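Local coordinates for protein elongation factor G (Thermus thermophilus, PDB 2DY1) that probably acts as a GTP-hydrolysing elongation factor in the translocation step of protein synthesis, and binds GTP together with a magnesium ion, at residues Thr134-Gly139 and Asp160-Glu165; Gly140-Leu145 and Tyr248-Ala253; Gly171-Asp174 and Lys179-Arg182; Thr26-Tyr31 and Ile259-Leu264. All coordinates share one frame; numbering follows the deposited sequence.

Interaction 1: residues Thr134-Gly139 and Asp160-Glu165. With GTP (guanosine-5'-triphosphate), chain C.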
loop_
_atom_site.group_PDB
_atom_site.type_symbol
_atom_site.label_atom_id
_atom_site.label_comp_id
_atom_site.label_asym_id
_atom_site.label_seq_id
_atom_site.Cartn_x
_atom_site.Cartn_y
_atom_site.Cartn_z
ATOM N N THR A 134 -9.889 -13.771 -17.975
ATOM C CA THR A 134 -8.853 -14.768 -18.238
ATOM C C THR A 134 -9.244 -16.142 -17.713
ATOM O O THR A 134 -10.258 -16.297 -17.049
ATOM C CB THR A 134 -7.578 -14.392 -17.499
ATOM O OG1 THR A 134 -7.875 -14.326 -16.091
ATOM C CG2 THR A 134 -7.058 -13.028 -17.994
ATOM N N LYS A 135 -8.406 -17.129 -18.025
ATOM C CA LYS A 135 -8.579 -18.496 -17.530
ATOM C C LYS A 135 -9.894 -19.216 -17.828
ATOM O O LYS A 135 -10.252 -20.173 -17.126
ATOM C CB LYS A 135 -8.329 -18.509 -16.010
ATOM C CG LYS A 135 -6.940 -18.016 -15.620
ATOM C CD LYS A 135 -6.672 -18.245 -14.116
ATOM C CE LYS A 135 -5.209 -17.987 -13.747
ATOM N NZ LYS A 135 -4.878 -18.399 -12.332
ATOM N N LEU A 136 -10.629 -18.782 -18.850
ATOM C CA LEU A 136 -11.874 -19.482 -19.147
ATOM C C LEU A 136 -11.571 -20.933 -19.572
ATOM O O LEU A 136 -12.449 -21.800 -19.472
ATOM C CB LEU A 136 -12.663 -18.753 -20.243
ATOM C CG LEU A 136 -14.064 -19.308 -20.544
ATOM C CD1 LEU A 136 -14.944 -19.160 -19.310
ATOM C CD2 LEU A 136 -14.686 -18.576 -21.733
ATOM N N ASP A 137 -10.343 -21.207 -20.002
ATOM C CA ASP A 137 -9.980 -22.562 -20.435
ATOM C C ASP A 137 -10.018 -23.542 -19.277
ATOM O O ASP A 137 -10.034 -24.764 -19.486
ATOM C CB ASP A 137 -8.593 -22.587 -21.087
ATOM C CG ASP A 137 -7.500 -22.062 -20.165
ATOM O OD1 ASP A 137 -7.632 -20.904 -19.693
ATOM O OD2 ASP A 137 -6.514 -22.802 -19.924
ATOM N N LYS A 138 -10.035 -23.020 -18.055
ATOM C CA LYS A 138 -10.091 -23.891 -16.898
ATOM C C LYS A 138 -11.513 -24.413 -16.622
ATOM O O LYS A 138 -11.702 -25.238 -15.730
ATOM C CB LYS A 138 -9.466 -23.187 -15.689
ATOM C CG LYS A 138 -8.008 -22.811 -15.968
ATOM C CD LYS A 138 -7.276 -22.221 -14.770
ATOM C CE LYS A 138 -6.796 -23.298 -13.809
ATOM N NZ LYS A 138 -6.029 -22.696 -12.677
ATOM N N GLY A 139 -12.511 -23.938 -17.382
ATOM C CA GLY A 139 -13.873 -24.466 -17.241
ATOM C C GLY A 139 -15.093 -23.709 -16.712
ATOM O O GLY A 139 -16.182 -24.297 -16.596
ATOM N N ASP A 160 -17.126 -9.280 -26.042
ATOM C CA ASP A 160 -16.896 -10.635 -26.528
ATOM C C ASP A 160 -17.731 -11.653 -25.784
ATOM O O ASP A 160 -18.054 -11.462 -24.606
ATOM C CB ASP A 160 -15.447 -11.079 -26.253
ATOM C CG ASP A 160 -14.418 -10.206 -26.921
ATOM O OD1 ASP A 160 -14.569 -9.959 -28.136
ATOM O OD2 ASP A 160 -13.443 -9.795 -26.234
ATOM N N LEU A 161 -18.033 -12.736 -26.497
ATOM C CA LEU A 161 -18.675 -13.917 -25.921
ATOM C C LEU A 161 -17.725 -15.053 -26.340
ATOM O O LEU A 161 -16.995 -14.947 -27.315
ATOM C CB LEU A 161 -20.073 -14.148 -26.485
ATOM C CG LEU A 161 -21.095 -13.093 -26.077
ATOM C CD1 LEU A 161 -22.422 -13.452 -26.747
ATOM C CD2 LEU A 161 -21.257 -13.007 -24.564
ATOM N N PRO A 162 -17.721 -16.157 -25.597
ATOM C CA PRO A 162 -16.820 -17.250 -25.960
ATOM C C PRO A 162 -17.266 -18.129 -27.111
ATOM O O PRO A 162 -18.462 -18.436 -27.252
ATOM C CB PRO A 162 -16.700 -18.046 -24.665
ATOM C CG PRO A 162 -18.031 -17.812 -23.988
ATOM C CD PRO A 162 -18.406 -16.388 -24.317
ATOM N N LEU A 163 -16.305 -18.509 -27.951
ATOM C CA LEU A 163 -16.603 -19.449 -29.026
ATOM C C LEU A 163 -16.172 -20.821 -28.536
ATOM O O LEU A 163 -15.026 -21.018 -28.143
ATOM C CB LEU A 163 -15.843 -19.099 -30.309
ATOM C CG LEU A 163 -16.089 -20.073 -31.459
ATOM C CD1 LEU A 163 -17.549 -19.932 -31.897
ATOM C CD2 LEU A 163 -15.161 -19.756 -32.637
ATOM N N TYR A 164 -17.106 -21.770 -28.519
ATOM C CA TYR A 164 -16.799 -23.128 -28.091
ATOM C C TYR A 164 -16.937 -24.113 -29.237
ATOM O O TYR A 164 -17.720 -23.901 -30.167
ATOM C CB TYR A 164 -17.767 -23.596 -27.005
ATOM C CG TYR A 164 -17.582 -22.944 -25.660
ATOM C CD1 TYR A 164 -16.613 -23.409 -24.768
ATOM C CD2 TYR A 164 -18.375 -21.871 -25.273
ATOM C CE1 TYR A 164 -16.446 -22.810 -23.512
ATOM C CE2 TYR A 164 -18.220 -21.279 -24.031
ATOM C CZ TYR A 164 -17.262 -21.745 -23.155
ATOM O OH TYR A 164 -17.133 -21.165 -21.901
ATOM N N GLU A 165 -16.176 -25.195 -29.150
ATOM C CA GLU A 165 -16.261 -26.287 -30.118
ATOM C C GLU A 165 -16.264 -27.533 -29.248
ATOM O O GLU A 165 -15.290 -27.831 -28.557
ATOM C CB GLU A 165 -15.071 -26.278 -31.088
ATOM C CG GLU A 165 -15.182 -25.197 -32.142
ATOM C CD GLU A 165 -13.958 -25.107 -33.039
ATOM O OE1 GLU A 165 -13.006 -25.881 -32.808
ATOM O OE2 GLU A 165 -13.959 -24.255 -33.958
HETATM P PG GTP C . 0.213 -11.663 -9.751
HETATM O O1G GTP C . 0.849 -12.594 -8.605
HETATM O O2G GTP C . 1.382 -10.812 -10.446
HETATM O O3G GTP C . -0.887 -10.805 -9.256
HETATM O O3B GTP C . -0.302 -12.751 -10.821
HETATM P PB GTP C . -0.697 -12.426 -12.342
HETATM O O1B GTP C . -2.045 -11.810 -12.360
HETATM O O2B GTP C . 0.407 -11.687 -12.998
HETATM O O3A GTP C . -0.888 -13.901 -12.945
HETATM P PA GTP C . 0.259 -14.714 -13.715
HETATM O O1A GTP C . 0.385 -14.183 -15.091
HETATM O O2A GTP C . 1.468 -14.762 -12.860
HETATM O "O5'" GTP C . -0.372 -16.187 -13.827
HETATM C "C5'" GTP C . -0.437 -16.995 -12.651
HETATM C "C4'" GTP C . -0.710 -18.448 -13.033
HETATM O "O4'" GTP C . -1.880 -18.439 -13.868
HETATM C "C3'" GTP C . 0.435 -18.985 -13.895
HETATM O "O3'" GTP C . 0.565 -20.392 -13.677
HETATM C "C2'" GTP C . -0.059 -18.712 -15.316
HETATM O "O2'" GTP C . 0.509 -19.677 -16.207
HETATM C "C1'" GTP C . -1.537 -19.046 -15.123
HETATM N N9 GTP C . -2.401 -18.484 -16.186
HETATM C C8 GTP C . -2.449 -17.208 -16.565
HETATM N N7 GTP C . -3.433 -17.040 -17.446
HETATM C C5 GTP C . -4.015 -18.220 -17.638
HETATM C C6 GTP C . -5.074 -18.651 -18.431
HETATM O O6 GTP C . -5.725 -17.869 -19.122
HETATM N N1 GTP C . -5.422 -20.007 -18.403
HETATM C C2 GTP C . -4.711 -20.895 -17.586
HETATM N N2 GTP C . -5.039 -22.184 -17.555
HETATM N N3 GTP C . -3.699 -20.441 -16.831
HETATM C C4 GTP C . -3.349 -19.147 -16.843
#
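Two neighbouring side chains of the loop diverge: L136, its CG anti to the backbone N (chi1 -174°), reaches P162 and Y164, whereas D137, its CG held between backbone N and carbonyl carbon (chi1 58°), turns to GTP. Both belong to T134-D137, which matches the NKxD guanine-recognition motif of P-loop GTPases, here with threonine leading. The L136 side is purely a matter of packing. Its CD2 methyl sits 3.6 Å from P162 CB and the same distance from Y164 OH, and the leucine lies roughly perpendicular to both side chains. This buries the middle of the motif against strand 156-165, while L252 and A107 also touch L136. On the base side, both D137 oxygens are used: OD1 takes GTP N1 at 2.7 Å with an almost straight bond (170°), and OD2 takes GTP N2 at 2.9 Å. The two bonds fix the rotation of the carboxylate against GTP N1 and N2, and its probable negative charge would suit the two N-H donors. Asparagine in place of D137 would probably leave one of these donors facing an amide NH2 and weaken the reading of guanine. K135 adds a backbone bond, its N giving to GTP O6 at 3.0 Å. Its extended aliphatic chain lies over the face of the base, with K135 CG 3.4 Å from GTP C6.

Interaction 2: residues Gly140-Leu145 and Tyr248-Ala253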
loop_
_atom_site.group_PDB
_atom_site.type_symbol
_atom_site.label_atom_id
_atom_site.label_comp_id
_atom_site.label_asym_id
_atom_site.label_seq_id
_atom_site.Cartn_x
_atom_site.Cartn_y
_atom_site.Cartn_z
ATOM N N GLY A 140 -14.938 -22.425 -16.423
ATOM C CA GLY A 140 -16.022 -21.623 -15.869
ATOM C C GLY A 140 -17.227 -21.271 -16.724
ATOM O O GLY A 140 -17.313 -21.633 -17.887
ATOM N N ASP A 141 -18.166 -20.551 -16.114
ATOM C CA ASP A 141 -19.405 -20.142 -16.775
ATOM C C ASP A 141 -19.353 -18.640 -17.058
ATOM O O ASP A 141 -19.650 -17.809 -16.190
ATOM C CB ASP A 141 -20.613 -20.463 -15.882
ATOM C CG ASP A 141 -21.935 -20.062 -16.525
ATOM O OD1 ASP A 141 -21.902 -19.477 -17.623
ATOM O OD2 ASP A 141 -23.011 -20.328 -15.943
ATOM N N TYR A 142 -19.000 -18.308 -18.288
ATOM C CA TYR A 142 -18.862 -16.915 -18.686
ATOM C C TYR A 142 -20.141 -16.103 -18.552
ATOM O O TYR A 142 -20.102 -14.941 -18.168
ATOM C CB TYR A 142 -18.379 -16.847 -20.128
ATOM C CG TYR A 142 -17.956 -15.475 -20.577
ATOM C CD1 TYR A 142 -16.701 -14.972 -20.228
ATOM C CD2 TYR A 142 -18.785 -14.698 -21.373
ATOM C CE1 TYR A 142 -16.282 -13.722 -20.674
ATOM C CE2 TYR A 142 -18.368 -13.431 -21.820
ATOM C CZ TYR A 142 -17.120 -12.967 -21.466
ATOM O OH TYR A 142 -16.690 -11.746 -21.945
ATOM N N TYR A 143 -21.279 -16.709 -18.862
ATOM C CA TYR A 143 -22.529 -15.983 -18.788
ATOM C C TYR A 143 -22.923 -15.638 -17.364
ATOM O O TYR A 143 -23.413 -14.542 -17.115
ATOM C CB TYR A 143 -23.613 -16.768 -19.524
ATOM C CG TYR A 143 -23.269 -16.870 -20.991
ATOM C CD1 TYR A 143 -22.494 -17.926 -21.483
ATOM C CD2 TYR A 143 -23.620 -15.846 -21.863
ATOM C CE1 TYR A 143 -22.071 -17.949 -22.819
ATOM C CE2 TYR A 143 -23.209 -15.853 -23.191
ATOM C CZ TYR A 143 -22.435 -16.908 -23.661
ATOM O OH TYR A 143 -22.040 -16.907 -24.977
ATOM N N ALA A 144 -22.684 -16.553 -16.426
ATOM C CA ALA A 144 -22.985 -16.280 -15.031
ATOM C C ALA A 144 -22.002 -15.207 -14.548
ATOM O O ALA A 144 -22.357 -14.362 -13.730
ATOM C CB ALA A 144 -22.845 -17.555 -14.193
ATOM N N LEU A 145 -20.768 -15.249 -15.053
ATOM C CA LEU A 145 -19.767 -14.256 -14.667
ATOM C C LEU A 145 -20.223 -12.875 -15.118
ATOM O O LEU A 145 -20.131 -11.928 -14.353
ATOM C CB LEU A 145 -18.405 -14.593 -15.282
ATOM C CG LEU A 145 -17.331 -13.522 -15.042
ATOM C CD1 LEU A 145 -17.067 -13.338 -13.552
ATOM C CD2 LEU A 145 -16.056 -13.936 -15.752
ATOM N N TYR A 248 -18.271 -0.070 -18.893
ATOM C CA TYR A 248 -17.040 -0.818 -18.649
ATOM C C TYR A 248 -17.000 -1.993 -19.631
ATOM O O TYR A 248 -17.644 -3.012 -19.402
ATOM C CB TYR A 248 -17.041 -1.353 -17.216
ATOM C CG TYR A 248 -17.283 -0.282 -16.165
ATOM C CD1 TYR A 248 -18.277 -0.445 -15.203
ATOM C CD2 TYR A 248 -16.523 0.893 -16.145
ATOM C CE1 TYR A 248 -18.524 0.533 -14.242
ATOM C CE2 TYR A 248 -16.764 1.875 -15.190
ATOM C CZ TYR A 248 -17.770 1.684 -14.245
ATOM O OH TYR A 248 -18.012 2.666 -13.306
ATOM N N PRO A 249 -16.237 -1.873 -20.725
ATOM C CA PRO A 249 -16.182 -2.980 -21.689
ATOM C C PRO A 249 -15.627 -4.243 -21.046
ATOM O O PRO A 249 -14.734 -4.154 -20.203
ATOM C CB PRO A 249 -15.232 -2.476 -22.767
ATOM C CG PRO A 249 -15.271 -0.968 -22.629
ATOM C CD PRO A 249 -15.360 -0.762 -21.134
ATOM N N VAL A 250 -16.163 -5.401 -21.444
ATOM C CA VAL A 250 -15.678 -6.679 -20.932
ATOM C C VAL A 250 -15.168 -7.486 -22.121
ATOM O O VAL A 250 -15.920 -7.823 -23.048
ATOM C CB VAL A 250 -16.804 -7.482 -20.233
ATOM C CG1 VAL A 250 -16.248 -8.810 -19.686
ATOM C CG2 VAL A 250 -17.404 -6.671 -19.106
ATOM N N ALA A 251 -13.876 -7.787 -22.094
ATOM C CA ALA A 251 -13.227 -8.539 -23.146
ATOM C C ALA A 251 -12.815 -9.907 -22.608
ATOM O O ALA A 251 -12.750 -10.119 -21.400
ATOM C CB ALA A 251 -11.986 -7.784 -23.640
ATOM N N LEU A 252 -12.564 -10.818 -23.532
ATOM C CA LEU A 252 -12.140 -12.164 -23.188
ATOM C C LEU A 252 -10.788 -12.414 -23.839
ATOM O O LEU A 252 -10.650 -12.274 -25.061
ATOM C CB LEU A 252 -13.193 -13.147 -23.735
ATOM C CG LEU A 252 -13.171 -14.654 -23.535
ATOM C CD1 LEU A 252 -13.095 -15.032 -22.061
ATOM C CD2 LEU A 252 -14.467 -15.192 -24.160
ATOM N N ALA A 253 -9.781 -12.787 -23.042
ATOM C CA ALA A 253 -8.462 -13.070 -23.610
ATOM C C ALA A 253 -7.663 -13.908 -22.627
ATOM O O ALA A 253 -7.876 -13.827 -21.421
ATOM C CB ALA A 253 -7.701 -11.759 -23.918
#
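Helix 142-153 packs on the central sheet of the P-loop GTPase domain, and at its first turn Y142 is the residue that reaches strand 248-252. With CG anti to the backbone N (chi1 -169°), the tyrosine extends from the helix toward the strand and lies against L252 and V250. The ring and L252 meet obliquely: L252 CD1 is 3.7 Å from Y142 CE1, while the other methyl, L252 CD2, rides 4.2 Å above the plane over one face, displaced toward the rim. Farther out, V250 CG1 approaches Y142 OH to 3.7 Å, the valine and the tyrosine running alongside each other and pointing opposite ways. The hydroxyl is not left among methyls alone, for it is hydrogen-bonded to the backbone O of D160 on the adjacent strand 156-165. The carboxylate of D160 in turn accepts from L252 N, so one residue ties both sides of the contact. A phenylalanine at Y142 would probably keep much of the ring packing but leave D160 O without its hydroxyl mate in a buried setting. D141 stands at the N-cap, its OD1 accepting weakly from Y143 N and A144 N, and L145 N bonds to D141 O at 3.0 Å. Tyrosine thus serves in two ways here: the ring supplies an apolar surface to the leucine and valine, and the phenolic oxygen anchors the helix start to the sheet.

Interaction 3: residues Gly171-Asp174 and Lys179-Arg182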
loop_
_atom_site.group_PDB
_atom_site.type_symbol
_atom_site.label_atom_id
_atom_site.label_comp_id
_atom_site.label_asym_id
_atom_site.label_seq_id
_atom_site.Cartn_x
_atom_site.Cartn_y
_atom_site.Cartn_z
ATOM N N GLY A 171 -12.172 -19.647 -28.994
ATOM C CA GLY A 171 -12.137 -18.331 -29.594
ATOM C C GLY A 171 -13.122 -17.319 -29.065
ATOM O O GLY A 171 -13.633 -17.427 -27.949
ATOM N N LEU A 172 -13.397 -16.337 -29.921
ATOM C CA LEU A 172 -14.251 -15.221 -29.570
ATOM C C LEU A 172 -15.354 -14.954 -30.563
ATOM O O LEU A 172 -15.193 -15.175 -31.766
ATOM C CB LEU A 172 -13.421 -13.921 -29.532
ATOM C CG LEU A 172 -12.163 -13.821 -28.679
ATOM C CD1 LEU A 172 -11.592 -12.414 -28.783
ATOM C CD2 LEU A 172 -12.528 -14.149 -27.240
ATOM N N ILE A 173 -16.472 -14.484 -30.033
ATOM C CA ILE A 173 -17.589 -14.030 -30.851
ATOM C C ILE A 173 -17.628 -12.543 -30.520
ATOM O O ILE A 173 -17.860 -12.148 -29.364
ATOM C CB ILE A 173 -18.931 -14.672 -30.444
ATOM C CG1 ILE A 173 -18.901 -16.170 -30.726
ATOM C CG2 ILE A 173 -20.085 -14.030 -31.251
ATOM C CD1 ILE A 173 -20.099 -16.910 -30.168
ATOM N N ASP A 174 -17.362 -11.716 -31.524
ATOM C CA ASP A 174 -17.359 -10.272 -31.335
ATOM C C ASP A 174 -18.817 -9.859 -31.503
ATOM O O ASP A 174 -19.338 -9.859 -32.615
ATOM C CB ASP A 174 -16.460 -9.635 -32.393
ATOM C CG ASP A 174 -16.470 -8.134 -32.320
ATOM O OD1 ASP A 174 -17.494 -7.560 -32.734
ATOM O OD2 ASP A 174 -15.475 -7.538 -31.839
ATOM N N LYS A 179 -19.429 -11.605 -35.715
ATOM C CA LYS A 179 -18.420 -12.409 -36.370
ATOM C C LYS A 179 -17.700 -13.199 -35.304
ATOM O O LYS A 179 -17.671 -12.798 -34.140
ATOM C CB LYS A 179 -17.442 -11.524 -37.144
ATOM C CG LYS A 179 -18.086 -10.839 -38.350
ATOM C CD LYS A 179 -17.057 -10.174 -39.237
ATOM C CE LYS A 179 -17.732 -9.463 -40.403
ATOM N NZ LYS A 179 -16.751 -8.727 -41.249
ATOM N N ALA A 180 -17.141 -14.332 -35.699
ATOM C CA ALA A 180 -16.451 -15.180 -34.751
ATOM C C ALA A 180 -15.055 -15.514 -35.266
ATOM O O ALA A 180 -14.798 -15.494 -36.478
ATOM C CB ALA A 180 -17.248 -16.459 -34.524
ATOM N N TYR A 181 -14.168 -15.836 -34.331
ATOM C CA TYR A 181 -12.788 -16.156 -34.660
ATOM C C TYR A 181 -12.295 -17.289 -33.789
ATOM O O TYR A 181 -12.486 -17.260 -32.576
ATOM C CB TYR A 181 -11.898 -14.934 -34.415
ATOM C CG TYR A 181 -12.387 -13.710 -35.150
ATOM C CD1 TYR A 181 -13.347 -12.876 -34.587
ATOM C CD2 TYR A 181 -11.967 -13.453 -36.456
ATOM C CE1 TYR A 181 -13.890 -11.808 -35.313
ATOM C CE2 TYR A 181 -12.504 -12.395 -37.194
ATOM C CZ TYR A 181 -13.460 -11.580 -36.618
ATOM O OH TYR A 181 -13.972 -10.536 -37.355
ATOM N N ARG A 182 -11.653 -18.274 -34.401
ATOM C CA ARG A 182 -11.123 -19.389 -33.632
ATOM C C ARG A 182 -9.606 -19.328 -33.668
ATOM O O ARG A 182 -9.017 -18.791 -34.610
ATOM C CB ARG A 182 -11.615 -20.729 -34.198
ATOM C CG ARG A 182 -11.001 -21.129 -35.513
ATOM C CD ARG A 182 -11.605 -22.448 -36.036
ATOM N NE ARG A 182 -11.544 -23.563 -35.091
ATOM C CZ ARG A 182 -10.481 -24.341 -34.888
ATOM N NH1 ARG A 182 -9.351 -24.141 -35.564
ATOM N NH2 ARG A 182 -10.551 -25.323 -34.004
#
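L172 O is gripped from across the strands by two groups, Y181 N at 2.8 Å and the CA of A180 at 3.2 Å, the second a CA-H...O contact. These belong to an antiparallel beta hairpin, strands 168-174 and 179-184, near the far edge of the domain's large sheet; the axes of segments 171-174 and 179-182 come within 4.7 Å of each other. Y181 O in turn accepts from L172 N at 3.0 Å, closing the hydrogen-bonded pair. Two residues nearer the turn, D174 N gives to K179 O at 2.8 Å. G171, opposite R182, has no room for a CB, which would run into Y181 O, and its CA instead comes close enough for a further CA-H...O contact. L172, D174, K179 and Y181 share one face of the sheet. There the Y181 ring, with CG anti to the carbonyl carbon (chi1 -55°), lies alongside the opposite strand and meets D174 CB at its edge, 4.5 Å from Y181 CE1. D174, whose CG stands anti to the backbone N (chi1 176°), accepts through OD1 from H177 N in the connecting turn, so the same residue bonds across the hairpin with its backbone and within the turn with its carboxylate. On the opposite face I173 and A180, a non-hydrogen-bonded pair, make the apolar contact, with I173 CG1 4.2 Å from A180 CB.

Interaction 4: residues Thr26-Tyr31 and Ile259-Leu264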
loop_
_atom_site.group_PDB
_atom_site.type_symbol
_atom_site.label_atom_id
_atom_site.label_comp_id
_atom_site.label_asym_id
_atom_site.label_seq_id
_atom_site.Cartn_x
_atom_site.Cartn_y
_atom_site.Cartn_z
ATOM N N THR A 26 0.494 -9.958 -20.372
ATOM C CA THR A 26 1.515 -8.975 -20.755
ATOM C C THR A 26 2.564 -9.646 -21.638
ATOM O O THR A 26 2.970 -9.107 -22.668
ATOM C CB THR A 26 2.164 -8.371 -19.485
ATOM O OG1 THR A 26 1.151 -7.704 -18.713
ATOM C CG2 THR A 26 3.265 -7.367 -19.851
ATOM N N GLU A 27 3.020 -10.832 -21.219
ATOM C CA GLU A 27 3.984 -11.609 -22.005
ATOM C C GLU A 27 3.441 -11.904 -23.402
ATOM O O GLU A 27 4.152 -11.783 -24.388
ATOM C CB GLU A 27 4.280 -12.958 -21.337
ATOM C CG GLU A 27 5.428 -13.006 -20.351
ATOM C CD GLU A 27 6.731 -12.462 -20.923
ATOM O OE1 GLU A 27 7.040 -11.341 -20.535
ATOM O OE2 GLU A 27 7.417 -13.125 -21.735
ATOM N N ALA A 28 2.171 -12.297 -23.478
ATOM C CA ALA A 28 1.553 -12.615 -24.766
ATOM C C ALA A 28 1.498 -11.383 -25.665
ATOM O O ALA A 28 1.737 -11.483 -26.866
ATOM C CB ALA A 28 0.130 -13.198 -24.555
ATOM N N LEU A 29 1.187 -10.229 -25.083
ATOM C CA LEU A 29 1.143 -8.988 -25.857
ATOM C C LEU A 29 2.554 -8.623 -26.357
ATOM O O LEU A 29 2.735 -8.189 -27.522
ATOM C CB LEU A 29 0.561 -7.865 -24.989
ATOM C CG LEU A 29 -0.953 -7.934 -24.773
ATOM C CD1 LEU A 29 -1.373 -7.157 -23.546
ATOM C CD2 LEU A 29 -1.646 -7.398 -26.040
ATOM N N LEU A 30 3.572 -8.802 -25.510
ATOM C CA LEU A 30 4.944 -8.488 -25.940
ATOM C C LEU A 30 5.370 -9.430 -27.078
ATOM O O LEU A 30 5.976 -9.003 -28.081
ATOM C CB LEU A 30 5.917 -8.625 -24.757
ATOM C CG LEU A 30 5.781 -7.513 -23.708
ATOM C CD1 LEU A 30 6.509 -7.887 -22.416
ATOM C CD2 LEU A 30 6.363 -6.211 -24.282
ATOM N N TYR A 31 5.023 -10.705 -26.946
ATOM C CA TYR A 31 5.364 -11.671 -27.981
ATOM C C TYR A 31 4.596 -11.426 -29.280
ATOM O O TYR A 31 5.207 -11.334 -30.359
ATOM C CB TYR A 31 5.095 -13.109 -27.495
ATOM C CG TYR A 31 5.185 -14.138 -28.605
ATOM C CD1 TYR A 31 4.041 -14.791 -29.061
ATOM C CD2 TYR A 31 6.395 -14.401 -29.244
ATOM C CE1 TYR A 31 4.101 -15.679 -30.134
ATOM C CE2 TYR A 31 6.464 -15.291 -30.319
ATOM C CZ TYR A 31 5.319 -15.919 -30.754
ATOM O OH TYR A 31 5.396 -16.788 -31.819
ATOM N N ILE A 259 -5.393 -16.706 -26.885
ATOM C CA ILE A 259 -6.684 -16.408 -27.498
ATOM C C ILE A 259 -7.048 -14.945 -27.236
ATOM O O ILE A 259 -7.012 -14.487 -26.091
ATOM C CB ILE A 259 -7.802 -17.305 -26.908
ATOM C CG1 ILE A 259 -7.612 -18.753 -27.376
ATOM C CG2 ILE A 259 -9.190 -16.769 -27.323
ATOM C CD1 ILE A 259 -8.585 -19.743 -26.695
ATOM N N GLY A 260 -7.366 -14.208 -28.304
ATOM C CA GLY A 260 -7.811 -12.821 -28.171
ATOM C C GLY A 260 -6.813 -11.774 -27.734
ATOM O O GLY A 260 -7.211 -10.699 -27.316
ATOM N N VAL A 261 -5.526 -12.066 -27.865
ATOM C CA VAL A 261 -4.511 -11.113 -27.429
ATOM C C VAL A 261 -4.454 -9.836 -28.269
ATOM O O VAL A 261 -4.557 -8.736 -27.714
ATOM C CB VAL A 261 -3.119 -11.805 -27.380
ATOM C CG1 VAL A 261 -2.016 -10.811 -27.010
ATOM C CG2 VAL A 261 -3.161 -12.891 -26.340
ATOM N N LEU A 262 -4.302 -9.952 -29.587
ATOM C CA LEU A 262 -4.241 -8.733 -30.392
ATOM C C LEU A 262 -5.616 -8.054 -30.409
ATOM O O LEU A 262 -5.693 -6.836 -30.433
ATOM C CB LEU A 262 -3.680 -9.021 -31.794
ATOM C CG LEU A 262 -2.177 -9.410 -31.729
ATOM C CD1 LEU A 262 -1.636 -9.733 -33.122
ATOM C CD2 LEU A 262 -1.366 -8.255 -31.097
ATOM N N PRO A 263 -6.716 -8.825 -30.418
ATOM C CA PRO A 263 -8.027 -8.154 -30.395
ATOM C C PRO A 263 -8.172 -7.298 -29.107
ATOM O O PRO A 263 -8.816 -6.243 -29.117
ATOM C CB PRO A 263 -9.007 -9.320 -30.417
ATOM C CG PRO A 263 -8.312 -10.289 -31.325
ATOM C CD PRO A 263 -6.859 -10.231 -30.844
ATOM N N LEU A 264 -7.583 -7.757 -27.999
ATOM C CA LEU A 264 -7.636 -6.995 -26.743
ATOM C C LEU A 264 -6.866 -5.684 -26.925
ATOM O O LEU A 264 -7.297 -4.627 -26.461
ATOM C CB LEU A 264 -7.009 -7.797 -25.588
ATOM C CG LEU A 264 -6.767 -7.027 -24.288
ATOM C CD1 LEU A 264 -8.102 -6.612 -23.695
ATOM C CD2 LEU A 264 -6.008 -7.900 -23.294
#
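A28 meets V261 first as helix 22-32 is followed away from the P-loop of this GTPase domain, the helix whose start holds the GTP-binding T23 and T24. Its CB points at the partner and stands 3.8 Å from V261 CG2 and 4.0 Å from V261 CG1. A methyl this short lets the valine come close to the helix backbone, and V261 CG1 is indeed only 3.8 Å from L29 N. L29 is next. Its CB does not aim straight at helix 261-271, but with CG beside the backbone N (chi1 -75°) the isobutyl group swings round until CD2 lies 3.6 Å from V261 CG1. V261, with CG1 anti to its own N (chi1 176°), therefore divides its two branches, CG2 against the alanine and CG1 largely against the leucine. L29 also touches L69 and L78, so it bridges from the helix pair to the strands beside it. L30 turns away, onto A67 and L69, while K32 further along also touches V261. The side-chain contact is apolar and closely fitted, with 6.2 Å between the L29 and V261 CA atoms, and it joins the helix that follows the P-loop to the N-terminal turn of helix 261-271. G260 is that helix's N-cap, and its O receives L264 N. At the last touching point, L29 CD2 also rests 3.6 Å from the carbonyl O of V261.

All four contacts lie in one GTPase domain around the nucleotide, at different removes. Interaction 1 touches the base directly. Interactions 1 and 2 have centres 9 Å apart and are joined through D160, whose O is 3.0 Å from Y142 OH; the L252 side chain lies about 8 Å from GTP. Interaction 3 extends the same sheet outward: L161 O bonds to I173 N at 2.8 Å, and E165 OE2 makes a salt bridge to R182 NE at 2.8 Å. It leans on interaction 2 through L172 CD2. Interaction 4, with the A28 side chain about 9 Å from GTP, meets interaction 3 where L172 CD1 packs 3.9 Å from G260 CA.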